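START domain-containing protein 10 (Homo sapiens, PDB 6SER) transfers phosphatidylcholine and phosphatidylethanolamine between membranes, preferring species with a palmitoyl or stearoyl chain at sn-1 and an unsaturated chain at sn-2. Local coordinates at residues Leu161-Ile173 / Val182-Ser194. Sequence-based numbering, arbitrary orientation.
Sequences LVRAVSIQTGYLI and VITYLAQVDPKGS
Tyr171 and Tyr185 meet across an antiparallel beta hairpin, strands 161-175 and 181-190, in the curved sheet of the START domain. Backbone bonds come in reciprocal pairs between Gly170 and Leu186, Leu172 and Thr184, and Val165 and Asp190. A classic beta bulge interrupts them where Ile167 and Gln168 both face Gln188: Gln188 O accepts a bond from Ile167 N at 2.9 Å and a weak one from Gln168 N, while Gln188 N returns one to Gln168 O.

Apolar contacts gather on the face turned to helix 79-87, where Leu82 packs against Ile173 and Ile183. The tyrosine rings lie obliquely, planes at 55°, and Tyr171 CE1 reaches the edge of the Tyr185 ring at CD1, 3.3 Å away. With CG anti to the carbonyl carbon (chi1 -60°), the Tyr171 ring also lies beside Ile183, whose CD1 is 3.6 Å from Tyr171 CD1. Glycols bound beside Thr169 and Tyr171, probably from the crystallisation liquor, are consistent with this face lining the lipid cavity expected of a START domain. Further along it, Thr169 CB packs on Ala187 CB at 3.6 Å.

On the reverse face, Ile167 crosses the extended Gln188 chain, CG2 lying 3.5 Å from Gln188 OE1; Gln188 NE2 bonds to Leu65 O. Gln168 OE1 accepts from Lys67, and helix 27-38 covers Leu172 and Thr184 through Cys37.

At the end of strand 181-190 the contacts are polar. Asp190 forms a salt bridge with Lys197 through OD2, which also closes an Asx turn by accepting Lys192 N at 2.9 Å from above the carboxylate plane.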
ATOM      1  N   LEU A 161      -5.776   2.298 -19.876  1.00 32.41           N
ATOM      2  CA  LEU A 161      -5.119   1.755 -18.693  1.00 33.14           C
ATOM      3  C   LEU A 161      -5.817   0.479 -18.252  1.00 34.54           C
ATOM      4  O   LEU A 161      -7.045   0.388 -18.284  1.00 27.94           O
ATOM      5  CB  LEU A 161      -5.138   2.749 -17.514  1.00 35.04           C
ATOM      6  CG  LEU A 161      -4.138   3.903 -17.387  1.00 42.80           C
ATOM      7  CD1 LEU A 161      -2.988   3.709 -18.321  1.00 41.93           C
ATOM      8  CD2 LEU A 161      -4.820   5.202 -17.681  1.00 40.43           C
ATOM      9  N   VAL A 162      -5.043  -0.443 -17.744  1.00 25.25           N
ATOM     10  CA  VAL A 162      -5.630  -1.670 -17.197  1.00 29.80           C
ATOM     11  C   VAL A 162      -6.014  -1.377 -15.761  1.00 27.54           C
ATOM     12  O   VAL A 162      -5.222  -0.902 -15.088  1.00 32.72           O
ATOM     13  CB  VAL A 162      -4.628  -2.822 -17.277  1.00 33.73           C
ATOM     14  CG1 VAL A 162      -5.119  -4.037 -16.549  1.00 26.28           C
ATOM     15  CG2 VAL A 162      -4.324  -3.150 -18.707  1.00 33.65           C
ATOM     16  N   ARG A 163      -7.241  -1.623 -15.382  1.00 27.36           N
ATOM     17  CA  ARG A 163      -7.637  -1.436 -13.984  1.00 26.53           C
ATOM     18  C   ARG A 163      -7.219  -2.647 -13.180  1.00 29.33           C
ATOM     19  O   ARG A 163      -7.776  -3.624 -13.317  1.00 35.10           O
ATOM     20  CB  ARG A 163      -9.121  -1.173 -13.813  1.00 29.85           C
ATOM     21  CG  ARG A 163      -9.498  -0.888 -12.375  1.00 33.50           C
ATOM     22  CD  ARG A 163      -8.896   0.434 -12.047  1.00 31.47           C
ATOM     23  NE  ARG A 163     -10.084   1.168 -11.996  1.00 45.03           N
ATOM     24  CZ  ARG A 163     -10.427   2.215 -12.650  1.00 30.61           C
ATOM     25  NH1 ARG A 163      -9.630   2.853 -13.454  1.00 51.67           N
ATOM     26  NH2 ARG A 163     -11.610   2.672 -12.423  1.00 34.32           N
ATOM     27  N   ALA A 164      -6.241  -2.492 -12.335  1.00 29.83           N
ATOM     28  CA  ALA A 164      -5.778  -3.557 -11.452  1.00 25.14           C
ATOM     29  C   ALA A 164      -6.643  -3.601 -10.206  1.00 30.22           C
ATOM     30  O   ALA A 164      -7.443  -2.760  -9.990  1.00 25.72           O
ATOM     31  CB  ALA A 164      -4.355  -3.331 -11.123  1.00 33.08           C
ATOM     32  N   VAL A 165      -6.459  -4.652  -9.468  1.00 23.99           N
ATOM     33  CA  VAL A 165      -7.225  -4.885  -8.240  1.00 26.16           C
ATOM     34  C   VAL A 165      -6.269  -5.169  -7.100  1.00 31.45           C
ATOM     35  O   VAL A 165      -5.538  -6.077  -7.140  1.00 28.78           O
ATOM     36  CB  VAL A 165      -8.218  -6.038  -8.371  1.00 29.99           C
ATOM     37  CG1 VAL A 165      -8.944  -6.278  -7.083  1.00 27.69           C
ATOM     38  CG2 VAL A 165      -9.156  -5.908  -9.523  1.00 24.56           C
ATOM     39  N   SER A 166      -6.337  -4.341  -6.106  1.00 30.47           N
ATOM     40  CA  SER A 166      -5.593  -4.556  -4.870  1.00 28.25           C
ATOM     41  C   SER A 166      -6.479  -5.378  -3.938  1.00 30.31           C
ATOM     42  O   SER A 166      -7.409  -4.845  -3.328  1.00 28.96           O
ATOM     43  CB  SER A 166      -5.187  -3.217  -4.256  1.00 32.01           C
ATOM     44  OG  SER A 166      -4.853  -3.376  -2.878  1.00 31.19           O
ATOM     45  N   ILE A 167      -6.188  -6.664  -3.830  1.00 29.45           N
ATOM     46  CA  ILE A 167      -6.981  -7.572  -2.963  1.00 33.58           C
ATOM     47  C   ILE A 167      -6.748  -7.155  -1.518  1.00 32.40           C
ATOM     48  O   ILE A 167      -7.673  -7.059  -0.820  1.00 54.89           O
ATOM     49  CB  ILE A 167      -6.728  -9.070  -3.207  1.00 31.15           C
ATOM     50  CG1 ILE A 167      -7.085  -9.479  -4.621  1.00 35.64           C
ATOM     51  CG2 ILE A 167      -7.474  -9.919  -2.237  1.00 23.03           C
ATOM     52  CD1 ILE A 167      -5.960  -9.491  -5.530  1.00 38.85           C
ATOM     53  N   GLN A 168      -5.517  -6.876  -1.172  1.00 34.92           N
ATOM     54  CA  GLN A 168      -5.122  -6.383   0.146  1.00 34.35           C
ATOM     55  C   GLN A 168      -3.691  -5.908   0.039  1.00 35.90           C
ATOM     56  O   GLN A 168      -2.935  -6.576  -0.515  1.00 41.91           O
ATOM     57  CB  GLN A 168      -5.218  -7.474   1.184  1.00 28.30           C
ATOM     58  CG  GLN A 168      -4.428  -7.169   2.410  1.00 52.66           C
ATOM     59  CD  GLN A 168      -4.327  -8.348   3.336  1.00 53.47           C
ATOM     60  OE1 GLN A 168      -3.890  -9.421   2.988  1.00 52.59           O
ATOM     61  NE2 GLN A 168      -4.794  -8.134   4.535  1.00 59.90           N
ATOM     62  N   THR A 169      -3.410  -4.688   0.426  1.00 31.95           N
ATOM     63  CA  THR A 169      -2.050  -4.140   0.477  1.00 36.52           C
ATOM     64  C   THR A 169      -1.933  -3.296   1.742  1.00 31.73           C
ATOM     65  O   THR A 169      -2.853  -2.775   2.128  1.00 34.76           O
ATOM     66  CB  THR A 169      -1.447  -3.705  -0.857  1.00 36.30           C
ATOM     67  OG1 THR A 169      -1.005  -2.389  -0.679  1.00 59.89           O
ATOM     68  CG2 THR A 169      -2.332  -3.656  -2.052  1.00 43.24           C
ATOM     69  N   GLY A 170      -0.803  -3.285   2.398  1.00 31.40           N
ATOM     70  CA  GLY A 170      -0.670  -2.518   3.631  1.00 30.61           C
ATOM     71  C   GLY A 170       0.714  -2.560   4.203  1.00 34.16           C
ATOM     72  O   GLY A 170       1.495  -3.275   3.724  1.00 31.44           O
ATOM     73  N   TYR A 171       0.902  -1.821   5.275  1.00 34.79           N
ATOM     74  CA  TYR A 171       2.198  -1.650   5.895  1.00 22.35           C
ATOM     75  C   TYR A 171       2.031  -1.713   7.398  1.00 32.73           C
ATOM     76  O   TYR A 171       1.070  -1.167   7.947  1.00 30.90           O
ATOM     77  CB  TYR A 171       2.833  -0.305   5.510  1.00 24.88           C
ATOM     78  CG  TYR A 171       3.070  -0.118   4.037  1.00 26.80           C
ATOM     79  CD1 TYR A 171       4.331  -0.346   3.496  1.00 32.19           C
ATOM     80  CD2 TYR A 171       2.024   0.278   3.182  1.00 28.33           C
ATOM     81  CE1 TYR A 171       4.560  -0.181   2.144  1.00 37.16           C
ATOM     82  CE2 TYR A 171       2.239   0.446   1.830  1.00 30.94           C
ATOM     83  CZ  TYR A 171       3.509   0.216   1.316  1.00 37.46           C
ATOM     84  OH  TYR A 171       3.728   0.385  -0.030  1.00 47.91           O
ATOM     85  N   LEU A 172       2.937  -2.437   8.047  1.00 27.16           N
ATOM     86  CA  LEU A 172       3.073  -2.435   9.496  1.00 30.62           C
ATOM     87  C   LEU A 172       4.409  -1.779   9.808  1.00 32.08           C
ATOM     88  O   LEU A 172       5.456  -2.247   9.344  1.00 31.82           O
ATOM     89  CB  LEU A 172       3.008  -3.854  10.077  1.00 31.20           C
ATOM     90  CG  LEU A 172       3.372  -3.932  11.556  1.00 31.93           C
ATOM     91  CD1 LEU A 172       2.258  -3.312  12.365  1.00 22.61           C
ATOM     92  CD2 LEU A 172       3.609  -5.384  11.966  1.00 30.21           C
ATOM     93  N   ILE A 173       4.371  -0.673  10.537  1.00 28.60           N
ATOM     94  CA  ILE A 173       5.580  -0.004  10.988  1.00 24.79           C
ATOM     95  C   ILE A 173       5.714  -0.284  12.477  1.00 37.41           C
ATOM     96  O   ILE A 173       4.807   0.013  13.261  1.00 32.46           O
ATOM     97  CB  ILE A 173       5.545   1.506  10.692  1.00 32.44           C
ATOM     98  CG1 ILE A 173       5.275   1.764   9.201  1.00 30.92           C
ATOM     99  CG2 ILE A 173       6.863   2.175  11.109  1.00 25.16           C
ATOM    100  CD1 ILE A 173       5.183   3.232   8.843  1.00 29.50           C
ATOM    101  N   VAL A 182      11.103  -0.986  12.114  1.00 37.44           N
ATOM    102  CA  VAL A 182      10.993  -2.088  11.164  1.00 31.98           C
ATOM    103  C   VAL A 182       9.661  -1.946  10.441  1.00 29.34           C
ATOM    104  O   VAL A 182       8.626  -1.728  11.081  1.00 34.10           O
ATOM    105  CB  VAL A 182      11.087  -3.461  11.859  1.00 39.18           C
ATOM    106  CG1 VAL A 182      10.874  -4.593  10.861  1.00 26.45           C
ATOM    107  CG2 VAL A 182      12.429  -3.616  12.570  1.00 43.36           C
ATOM    108  N   ILE A 183       9.678  -2.061   9.117  1.00 36.41           N
ATOM    109  CA  ILE A 183       8.462  -1.960   8.319  1.00 29.19           C
ATOM    110  C   ILE A 183       8.257  -3.266   7.566  1.00 35.22           C
ATOM    111  O   ILE A 183       9.190  -3.786   6.942  1.00 31.34           O
ATOM    112  CB  ILE A 183       8.508  -0.770   7.344  1.00 34.40           C
ATOM    113  CG1 ILE A 183       7.209  -0.701   6.529  1.00 32.89           C
ATOM    114  CG2 ILE A 183       9.733  -0.844   6.443  1.00 29.02           C
ATOM    115  CD1 ILE A 183       7.075   0.521   5.673  1.00 36.30           C
ATOM    116  N   THR A 184       7.038  -3.795   7.638  1.00 28.77           N
ATOM    117  CA  THR A 184       6.643  -4.981   6.892  1.00 32.62           C
ATOM    118  C   THR A 184       5.582  -4.580   5.877  1.00 30.48           C
ATOM    119  O   THR A 184       4.544  -4.019   6.246  1.00 33.09           O
ATOM    120  CB  THR A 184       6.113  -6.067   7.827  1.00 32.06           C
ATOM    121  OG1 THR A 184       7.124  -6.401   8.791  1.00 35.96           O
ATOM    122  CG2 THR A 184       5.718  -7.312   7.026  1.00 28.03           C
ATOM    123  N   TYR A 185       5.857  -4.850   4.607  1.00 27.83           N
ATOM    124  CA  TYR A 185       4.921  -4.616   3.514  1.00 26.88           C
ATOM    125  C   TYR A 185       4.282  -5.948   3.144  1.00 37.35           C
ATOM    126  O   TYR A 185       4.983  -6.948   2.953  1.00 36.22           O
ATOM    127  CB  TYR A 185       5.652  -4.002   2.324  1.00 27.88           C
ATOM    128  CG  TYR A 185       4.956  -4.104   0.985  1.00 38.68           C
ATOM    129  CD1 TYR A 185       4.121  -3.082   0.539  1.00 36.36           C
ATOM    130  CD2 TYR A 185       5.169  -5.197   0.140  1.00 41.64           C
ATOM    131  CE1 TYR A 185       3.494  -3.151  -0.701  1.00 36.86           C
ATOM    132  CE2 TYR A 185       4.543  -5.278  -1.106  1.00 41.55           C
ATOM    133  CZ  TYR A 185       3.712  -4.243  -1.520  1.00 43.42           C
ATOM    134  OH  TYR A 185       3.087  -4.294  -2.744  1.00 46.53           O
ATOM    135  N   LEU A 186       2.956  -5.966   3.075  1.00 38.59           N
ATOM    136  CA  LEU A 186       2.202  -7.161   2.712  1.00 36.30           C
ATOM    137  C   LEU A 186       1.225  -6.785   1.608  1.00 38.15           C
ATOM    138  O   LEU A 186       0.430  -5.855   1.779  1.00 37.18           O
ATOM    139  CB  LEU A 186       1.472  -7.735   3.931  1.00 33.96           C
ATOM    140  CG  LEU A 186       0.403  -8.815   3.740  1.00 46.35           C
ATOM    141  CD1 LEU A 186       0.950 -10.000   2.985  1.00 47.32           C
ATOM    142  CD2 LEU A 186      -0.129  -9.248   5.092  1.00 49.20           C
ATOM    143  N   ALA A 187       1.287  -7.491   0.478  1.00 31.82           N
ATOM    144  CA  ALA A 187       0.420  -7.148  -0.644  1.00 35.69           C
ATOM    145  C   ALA A 187      -0.013  -8.383  -1.419  1.00 43.33           C
ATOM    146  O   ALA A 187       0.708  -9.380  -1.504  1.00 35.69           O
ATOM    147  CB  ALA A 187       1.089  -6.195  -1.628  1.00 30.77           C
ATOM    148  N   GLN A 188      -1.194  -8.269  -2.017  1.00 30.08           N
ATOM    149  CA  GLN A 188      -1.703  -9.211  -3.002  1.00 36.12           C
ATOM    150  C   GLN A 188      -2.455  -8.377  -4.037  1.00 33.60           C
ATOM    151  O   GLN A 188      -3.570  -7.920  -3.775  1.00 32.83           O
ATOM    152  CB  GLN A 188      -2.598 -10.258  -2.353  1.00 39.38           C
ATOM    153  CG  GLN A 188      -3.087 -11.328  -3.316  1.00 30.32           C
ATOM    154  CD  GLN A 188      -3.992 -12.331  -2.638  1.00 44.81           C
ATOM    155  OE1 GLN A 188      -4.715 -11.995  -1.694  1.00 48.15           O
ATOM    156  NE2 GLN A 188      -3.947 -13.579  -3.101  1.00 49.02           N
ATOM    157  N   VAL A 189      -1.811  -8.174  -5.155  1.00 29.40           N
ATOM    158  CA  VAL A 189      -2.323  -7.391  -6.217  1.00 33.75           C
ATOM    159  C   VAL A 189      -2.417  -8.100  -7.544  1.00 34.55           C
ATOM    160  O   VAL A 189      -1.459  -8.593  -8.033  1.00 35.95           O
ATOM    161  CB  VAL A 189      -1.429  -6.169  -6.410  1.00 36.60           C
ATOM    162  CG1 VAL A 189      -1.897  -5.340  -7.563  1.00 29.52           C
ATOM    163  CG2 VAL A 189      -1.393  -5.340  -5.170  1.00 32.23           C
ATOM    164  N   ASP A 190      -3.594  -8.074  -8.135  1.00 32.27           N
ATOM    165  CA  ASP A 190      -3.852  -8.653  -9.421  1.00 31.72           C
ATOM    166  C   ASP A 190      -3.794  -7.561 -10.455  1.00 32.16           C
ATOM    167  O   ASP A 190      -4.589  -6.708 -10.477  1.00 29.53           O
ATOM    168  CB  ASP A 190      -5.222  -9.298  -9.411  1.00 33.20           C
ATOM    169  CG  ASP A 190      -5.478 -10.162 -10.603  1.00 34.88           C
ATOM    170  OD1 ASP A 190      -6.401 -10.939 -10.580  1.00 37.65           O
ATOM    171  OD2 ASP A 190      -4.784 -10.043 -11.572  1.00 34.50           O
ATOM    172  N   PRO A 191      -2.773  -7.579 -11.342  1.00 36.24           N
ATOM    173  CA  PRO A 191      -2.624  -6.571 -12.395  1.00 33.59           C
ATOM    174  C   PRO A 191      -3.553  -6.870 -13.581  1.00 29.11           C
ATOM    175  O   PRO A 191      -3.572  -6.089 -14.516  1.00 28.79           O
ATOM    176  CB  PRO A 191      -1.162  -6.713 -12.852  1.00 32.11           C
ATOM    177  CG  PRO A 191      -0.534  -7.702 -11.887  1.00 31.74           C
ATOM    178  CD  PRO A 191      -1.679  -8.545 -11.365  1.00 41.45           C
ATOM    179  N   LYS A 192      -4.284  -7.987 -13.510  1.00 33.98           N
ATOM    180  CA  LYS A 192      -5.221  -8.403 -14.588  1.00 37.20           C
ATOM    181  C   LYS A 192      -4.494  -8.373 -15.937  1.00 30.91           C
ATOM    182  O   LYS A 192      -3.394  -8.955 -16.028  1.00 31.83           O
ATOM    183  CB  LYS A 192      -6.462  -7.503 -14.602  1.00 34.36           C
ATOM    184  CG  LYS A 192      -7.008  -7.127 -13.230  1.00 37.45           C
ATOM    185  CD  LYS A 192      -7.963  -8.156 -12.663  1.00 38.52           C
ATOM    186  CE  LYS A 192      -9.100  -8.492 -13.605  1.00 54.66           C
ATOM    187  NZ  LYS A 192      -9.475  -9.923 -13.524  1.00 59.40           N
ATOM    188  N   GLY A 193      -5.094  -7.724 -16.939  1.00 33.75           N
ATOM    189  CA  GLY A 193      -4.491  -7.627 -18.283  1.00 31.15           C
ATOM    190  C   GLY A 193      -4.152  -8.995 -18.850  1.00 37.67           C
ATOM    191  O   GLY A 193      -4.988  -9.911 -18.722  1.00 38.54           O
ATOM    192  N   SER A 194      -2.967  -9.127 -19.456  1.00 39.29           N
ATOM    193  CA  SER A 194      -2.533 -10.376 -20.032  1.00 45.97           C
ATOM    194  C   SER A 194      -1.400 -11.102 -19.370  1.00 51.08           C
ATOM    195  O   SER A 194      -0.895 -12.031 -19.906  1.00 56.09           O
ATOM    196  CB  SER A 194      -2.120 -10.137 -21.453  1.00 43.83           C
ATOM    197  OG  SER A 194      -0.817  -9.657 -21.478  1.00 49.33           O
TER
HETATM  198  O   HOH W   1       7.093  -4.585  10.584  1.00 35.67           O